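Local coordinates for MATE family efflux transporter (Vibrio cholerae, PDB 6IDP), which probably exports toxic compounds such as drugs from the bacterial cell, as a MATE family transporter whose conformation changes with protons, at residues F331-A336 against I348-L353; V354-S359 against I412-G417. All coordinates share one frame; numbering follows the deposited sequence.

Contact 1 (F331-A336 against I348-L353)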
loop_
_atom_site.group_PDB
_atom_site.type_symbol
_atom_site.label_atom_id
_atom_site.label_comp_id
_atom_site.label_asym_id
_atom_site.label_seq_id
_atom_site.Cartn_x
_atom_site.Cartn_y
_atom_site.Cartn_z
ATOM N N PHE A 331 -5.690 5.991 -26.909
ATOM C CA PHE A 331 -6.766 5.008 -26.915
ATOM C C PHE A 331 -7.822 5.246 -25.832
ATOM O O PHE A 331 -8.530 4.319 -25.443
ATOM C CB PHE A 331 -6.179 3.598 -26.761
ATOM C CG PHE A 331 -5.264 3.192 -27.889
ATOM C CD1 PHE A 331 -5.769 2.947 -29.159
ATOM C CD2 PHE A 331 -3.901 3.036 -27.674
ATOM C CE1 PHE A 331 -4.926 2.565 -30.197
ATOM C CE2 PHE A 331 -3.057 2.653 -28.705
ATOM C CZ PHE A 331 -3.568 2.418 -29.964
ATOM N N ALA A 332 -7.937 6.485 -25.363
ATOM C CA ALA A 332 -8.839 6.816 -24.260
ATOM C C ALA A 332 -10.300 6.467 -24.542
ATOM O O ALA A 332 -10.987 5.921 -23.677
ATOM C CB ALA A 332 -8.723 8.291 -23.914
ATOM N N THR A 333 -10.776 6.782 -25.744
ATOM C CA THR A 333 -12.177 6.539 -26.076
ATOM C C THR A 333 -12.518 5.040 -26.078
ATOM O O THR A 333 -13.436 4.630 -25.369
ATOM C CB THR A 333 -12.562 7.176 -27.436
ATOM O OG1 THR A 333 -12.376 8.592 -27.367
ATOM C CG2 THR A 333 -14.019 6.879 -27.780
ATOM N N PRO A 334 -11.786 4.212 -26.854
ATOM C CA PRO A 334 -12.154 2.793 -26.775
ATOM C C PRO A 334 -11.904 2.172 -25.398
ATOM O O PRO A 334 -12.613 1.239 -25.026
ATOM C CB PRO A 334 -11.263 2.136 -27.839
ATOM C CG PRO A 334 -10.133 3.076 -28.030
ATOM C CD PRO A 334 -10.714 4.439 -27.842
ATOM N N LEU A 335 -10.926 2.681 -24.657
ATOM C CA LEU A 335 -10.680 2.190 -23.304
ATOM C C LEU A 335 -11.882 2.458 -22.400
ATOM O O LEU A 335 -12.378 1.550 -21.733
ATOM C CB LEU A 335 -9.418 2.823 -22.711
ATOM C CG LEU A 335 -8.102 2.146 -23.106
ATOM C CD1 LEU A 335 -6.903 2.981 -22.673
ATOM C CD2 LEU A 335 -8.023 0.745 -22.514
ATOM N N ALA A 336 -12.353 3.702 -22.395
ATOM C CA ALA A 336 -13.501 4.091 -21.580
ATOM C C ALA A 336 -14.738 3.265 -21.920
ATOM O O ALA A 336 -15.492 2.868 -21.033
ATOM C CB ALA A 336 -13.794 5.575 -21.752
ATOM N N ILE A 348 -17.557 10.747 -19.452
ATOM C CA ILE A 348 -16.847 11.441 -18.384
ATOM C C ILE A 348 -15.518 10.749 -18.090
ATOM O O ILE A 348 -14.511 11.403 -17.814
ATOM C CB ILE A 348 -17.699 11.514 -17.099
ATOM C CG1 ILE A 348 -19.000 12.273 -17.374
ATOM C CG2 ILE A 348 -16.922 12.185 -15.976
ATOM C CD1 ILE A 348 -19.922 12.381 -16.168
ATOM N N LEU A 349 -15.518 9.422 -18.166
ATOM C CA LEU A 349 -14.301 8.642 -17.978
ATOM C C LEU A 349 -13.298 8.916 -19.098
ATOM O O LEU A 349 -12.094 8.985 -18.857
ATOM C CB LEU A 349 -14.630 7.148 -17.903
ATOM C CG LEU A 349 -13.455 6.176 -17.784
ATOM C CD1 LEU A 349 -12.615 6.468 -16.540
ATOM C CD2 LEU A 349 -13.959 4.739 -17.775
ATOM N N ASN A 350 -13.804 9.073 -20.319
ATOM C CA ASN A 350 -12.977 9.438 -21.471
ATOM C C ASN A 350 -12.190 10.717 -21.189
ATOM O O ASN A 350 -11.012 10.828 -21.537
ATOM C CB ASN A 350 -13.854 9.614 -22.716
ATOM C CG ASN A 350 -13.057 9.623 -24.011
ATOM O OD1 ASN A 350 -11.843 9.838 -24.017
ATOM N ND2 ASN A 350 -13.748 9.395 -25.124
ATOM N N LEU A 351 -12.847 11.677 -20.543
ATOM C CA LEU A 351 -12.206 12.933 -20.178
ATOM C C LEU A 351 -11.127 12.724 -19.120
ATOM O O LEU A 351 -10.058 13.326 -19.184
ATOM C CB LEU A 351 -13.244 13.933 -19.672
ATOM C CG LEU A 351 -12.723 15.354 -19.461
ATOM C CD1 LEU A 351 -12.197 15.921 -20.770
ATOM C CD2 LEU A 351 -13.807 16.242 -18.889
ATOM N N HIS A 352 -11.416 11.870 -18.144
ATOM C CA HIS A 352 -10.465 11.583 -17.079
ATOM C C HIS A 352 -9.174 11.001 -17.645
ATOM O O HIS A 352 -8.078 11.359 -17.220
ATOM C CB HIS A 352 -11.079 10.618 -16.061
ATOM C CG HIS A 352 -10.110 10.129 -15.030
ATOM N ND1 HIS A 352 -9.984 10.716 -13.791
ATOM C CD2 HIS A 352 -9.222 9.105 -15.057
ATOM C CE1 HIS A 352 -9.057 10.076 -13.097
ATOM N NE2 HIS A 352 -8.582 9.098 -13.840
ATOM N N LEU A 353 -9.318 10.113 -18.623
ATOM C CA LEU A 353 -8.192 9.363 -19.166
ATOM C C LEU A 353 -7.243 10.196 -20.031
ATOM O O LEU A 353 -6.137 9.748 -20.336
ATOM C CB LEU A 353 -8.706 8.173 -19.979
ATOM C CG LEU A 353 -9.423 7.089 -19.176
ATOM C CD1 LEU A 353 -9.824 5.931 -20.078
ATOM C CD2 LEU A 353 -8.539 6.608 -18.032
HETATM O O HOH W 1 -10.398 10.195 -26.236
#
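Segments 332-336 and 348-353, of two consecutive short helices, meet at an angle of 133°, with their axes 8.6 Å apart at closest approach. The alanines Ala332 and Ala336 bring the backbones near, and at one edge Asn350 and Thr333 add a polar link. Asn350 can be followed outward along that edge. Its CB meets the methyl of Ala336, and CG, anti to the backbone N (chi1 -165°), sends the amide across to the other helix. There Asn350 OD1 passes 3.5 Å from Ala332 CB, while Asn350 ND2 donates to Thr333 OG1 at 2.7 Å, fairly straight and close to the plane of the amide. Thr333 makes this possible by holding OG1 beside its own backbone N. A water closes the circuit: it donates to Asn350 OD1 at 2.7 Å and is hydrogen-bonded to Thr333 OG1, so that both ends of the amide are engaged and its rotation is fixed. Beside this polar edge the contact is apolar. Leu349 lays CG against Ala336 CB at 4.0 Å, and its CD2 rests by Ala336 CA. Leu353 brings CB to 3.9 Å from Ala332 CB, and its CD1 tip reaches past Ala332 O to Leu335 CB. The leucine side chains lie against the small alanines; Leu349 also touches Leu271, and Leu353 Phe275, of helix 263-279. Small residues facing leucines, with one Asn-Thr pair alongside, make this an obliquely crossed helical hairpin, two consecutive helices joined by a short connection in the second MatE region of the transporter.

Contact 2 (V354-S359 against I412-G417). With OLC ((2R)-2,3-dihydroxypropyl (9Z)-octadec-9-enoate), chain L; OLC ((2R)-2,3-dihydroxypropyl (9Z)-octadec-9-enoate), chain D; OLC ((2R)-2,3-dihydroxypropyl (9Z)-octadec-9-enoate), chain E.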
loop_
_atom_site.group_PDB
_atom_site.type_symbol
_atom_site.label_atom_id
_atom_site.label_comp_id
_atom_site.label_asym_id
_atom_site.label_seq_id
_atom_site.Cartn_x
_atom_site.Cartn_y
_atom_site.Cartn_z
ATOM N N VAL A 354 -7.668 11.393 -20.431
ATOM C CA VAL A 354 -6.816 12.256 -21.249
ATOM C C VAL A 354 -6.234 13.410 -20.442
ATOM O O VAL A 354 -5.351 14.123 -20.917
ATOM C CB VAL A 354 -7.577 12.848 -22.464
ATOM C CG1 VAL A 354 -8.099 11.745 -23.365
ATOM C CG2 VAL A 354 -8.706 13.755 -22.007
ATOM N N ILE A 355 -6.728 13.592 -19.223
ATOM C CA ILE A 355 -6.287 14.705 -18.391
ATOM C C ILE A 355 -5.367 14.261 -17.256
ATOM O O ILE A 355 -4.270 14.794 -17.096
ATOM C CB ILE A 355 -7.491 15.461 -17.788
ATOM C CG1 ILE A 355 -8.299 16.142 -18.893
ATOM C CG2 ILE A 355 -7.025 16.494 -16.771
ATOM C CD1 ILE A 355 -9.498 16.925 -18.385
ATOM N N VAL A 356 -5.816 13.283 -16.476
ATOM C CA VAL A 356 -5.109 12.883 -15.258
ATOM C C VAL A 356 -3.830 12.032 -15.444
ATOM O O VAL A 356 -2.837 12.287 -14.761
ATOM C CB VAL A 356 -6.069 12.127 -14.311
ATOM C CG1 VAL A 356 -5.365 11.745 -13.021
ATOM C CG2 VAL A 356 -7.287 12.985 -14.007
ATOM N N PRO A 357 -3.840 11.026 -16.350
ATOM C CA PRO A 357 -2.674 10.128 -16.429
ATOM C C PRO A 357 -1.317 10.804 -16.641
ATOM O O PRO A 357 -0.304 10.269 -16.186
ATOM C CB PRO A 357 -3.006 9.244 -17.634
ATOM C CG PRO A 357 -4.482 9.192 -17.649
ATOM C CD PRO A 357 -4.921 10.571 -17.247
ATOM N N ILE A 358 -1.292 11.950 -17.310
ATOM C CA ILE A 358 -0.033 12.635 -17.581
ATOM C C ILE A 358 0.583 13.181 -16.288
ATOM O O ILE A 358 1.758 13.536 -16.246
ATOM C CB ILE A 358 -0.233 13.782 -18.606
ATOM C CG1 ILE A 358 1.113 14.327 -19.100
ATOM C CG2 ILE A 358 -1.088 14.885 -18.016
ATOM C CD1 ILE A 358 2.014 13.277 -19.711
ATOM N N SER A 359 -0.212 13.221 -15.226
ATOM C CA SER A 359 0.255 13.729 -13.941
ATOM C C SER A 359 0.723 12.611 -13.013
ATOM O O SER A 359 1.219 12.880 -11.920
ATOM C CB SER A 359 -0.851 14.533 -13.248
ATOM O OG SER A 359 -1.847 13.670 -12.727
ATOM N N ILE A 412 -8.852 18.746 -14.104
ATOM C CA ILE A 412 -7.735 19.671 -14.269
ATOM C C ILE A 412 -7.059 19.939 -12.926
ATOM O O ILE A 412 -5.830 20.028 -12.840
ATOM C CB ILE A 412 -8.190 21.010 -14.891
ATOM C CG1 ILE A 412 -8.792 20.781 -16.277
ATOM C CG2 ILE A 412 -7.026 21.986 -14.987
ATOM C CD1 ILE A 412 -7.812 20.219 -17.283
ATOM N N GLY A 413 -7.872 20.062 -11.881
ATOM C CA GLY A 413 -7.363 20.253 -10.535
ATOM C C GLY A 413 -6.481 19.102 -10.088
ATOM O O GLY A 413 -5.425 19.319 -9.494
ATOM N N ALA A 414 -6.911 17.877 -10.379
ATOM C CA ALA A 414 -6.138 16.691 -10.029
ATOM C C ALA A 414 -4.801 16.692 -10.760
ATOM O O ALA A 414 -3.776 16.299 -10.205
ATOM C CB ALA A 414 -6.921 15.427 -10.352
ATOM N N LEU A 415 -4.825 17.141 -12.009
ATOM C CA LEU A 415 -3.616 17.268 -12.813
ATOM C C LEU A 415 -2.642 18.264 -12.190
ATOM O O LEU A 415 -1.469 17.954 -11.984
ATOM C CB LEU A 415 -3.971 17.695 -14.238
ATOM C CG LEU A 415 -2.845 18.258 -15.108
ATOM C CD1 LEU A 415 -1.783 17.213 -15.368
ATOM C CD2 LEU A 415 -3.408 18.785 -16.416
ATOM N N VAL A 416 -3.138 19.462 -11.896
ATOM C CA VAL A 416 -2.308 20.510 -11.316
ATOM C C VAL A 416 -1.800 20.101 -9.938
ATOM O O VAL A 416 -0.619 20.262 -9.630
ATOM C CB VAL A 416 -3.075 21.840 -11.206
ATOM C CG1 VAL A 416 -2.241 22.882 -10.469
ATOM C CG2 VAL A 416 -3.458 22.339 -12.590
ATOM N N GLY A 417 -2.698 19.559 -9.120
ATOM C CA GLY A 417 -2.358 19.139 -7.775
ATOM C C GLY A 417 -1.260 18.094 -7.738
ATOM O O GLY A 417 -0.327 18.196 -6.940
HETATM C C18 OLC L . -9.004 26.236 -16.843
HETATM C C10 OLC L . -6.201 25.885 -9.896
HETATM C C17 OLC L . -10.179 25.370 -16.444
HETATM C C11 OLC L . -6.293 24.446 -10.356
HETATM C C16 OLC L . -9.801 24.484 -15.275
HETATM C C12 OLC L . -7.687 24.150 -10.868
HETATM C C15 OLC L . -9.298 25.325 -14.120
HETATM C C13 OLC L . -8.041 25.097 -11.995
HETATM C C14 OLC L . -9.051 24.442 -12.914
HETATM C C18 OLC D . -0.271 13.538 -23.780
HETATM C C10 OLC D . -6.462 19.659 -20.975
HETATM C C9 OLC D . -6.591 20.778 -21.717
HETATM C C17 OLC D . -1.179 14.030 -22.676
HETATM C C11 OLC D . -5.308 19.520 -20.002
HETATM C C16 OLC D . -1.371 15.528 -22.790
HETATM C C12 OLC D . -4.034 19.202 -20.754
HETATM C C15 OLC D . -2.648 15.906 -22.071
HETATM C C13 OLC D . -3.947 17.712 -21.013
HETATM C C14 OLC D . -2.681 17.391 -21.779
HETATM C C8 OLC E . -11.995 11.849 -28.557
HETATM C C7 OLC E . -10.494 12.018 -28.642
HETATM C C6 OLC E . -10.060 13.297 -27.958
HETATM C C5 OLC E . -8.549 13.385 -27.990
HETATM C C4 OLC E . -8.017 13.811 -26.638
HETATM C C3 OLC E . -8.501 15.208 -26.302
HETATM C C2 OLC E . -7.655 15.769 -25.179
HETATM C C1 OLC E . -7.899 17.256 -25.045
#
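A helix interrupted at a proline packs here on a continuous one: helix 343-355 loses its regular bonds near Pro357, which has no backbone N-H to donate, and the chain resumes as helix 360-375. Segment 354-359 spans this break and lies against 412-417 of the long helix 379-435. No hydrogen bond crosses between the two segments, so the contact is apolar. Ile355 CG2 meets Ile412 CD1 at 3.8 Å, the two side chains crossing at about a right angle. Ile412 turns its CB away from segment 354-359, and its bent chain (chi2 -63°) carries CD1 back to it. Leu415 buries most in this contact: its CB lies near Ile355 CG2, and Leu415 CD1 touches both Ile358 CG2, at 3.6 Å, and Ser359 CB. Val356 CG2 faces Ala414 CB more loosely, at 4.4 Å; Ala414 also packs on Tyr394 and Leu398.

Lipid contacts line the outer side. One monoolein chain sits with C11 3.8 Å from Ile412 CD1 and runs on to Ile358, a second lies along Ile412 CG2 and Gly413, and a third touches Val354 CG1; branched aliphatic residues suit such a surface.

Ser359 OG is the polar link: it is hydrogen-bonded to Asn418 ND2 of helix 379-435. Serine suits the spot because its short hydroxyl can reach back within the break, where Ser359 OG donates to Val356 O at 2.7 Å, a carbonyl that accepts Ser359 N as well.

Helix 343-355 carries both contacts in series, its 348-353 part meeting the preceding short helix in contact 1 and its end, running into the break, meeting helix 379-435 in contact 2. Their centres are about 14 Å apart, and they touch directly: Ala332 CB lies 3.6 Å from Val354 CG1, and His352 O is 3.3 Å from Pro357 CD. The proline ring thus occupies a place beside a carbonyl of the turn before it. One monoolein, chain E, spans both contacts, its C8 3.5 Å from Thr333 OG1 and its C4 3.9 Å from Val354 CG1, consistent with a flank that faces the membrane. The contact centres lie about 26 Å and 22 Å from that of the chain.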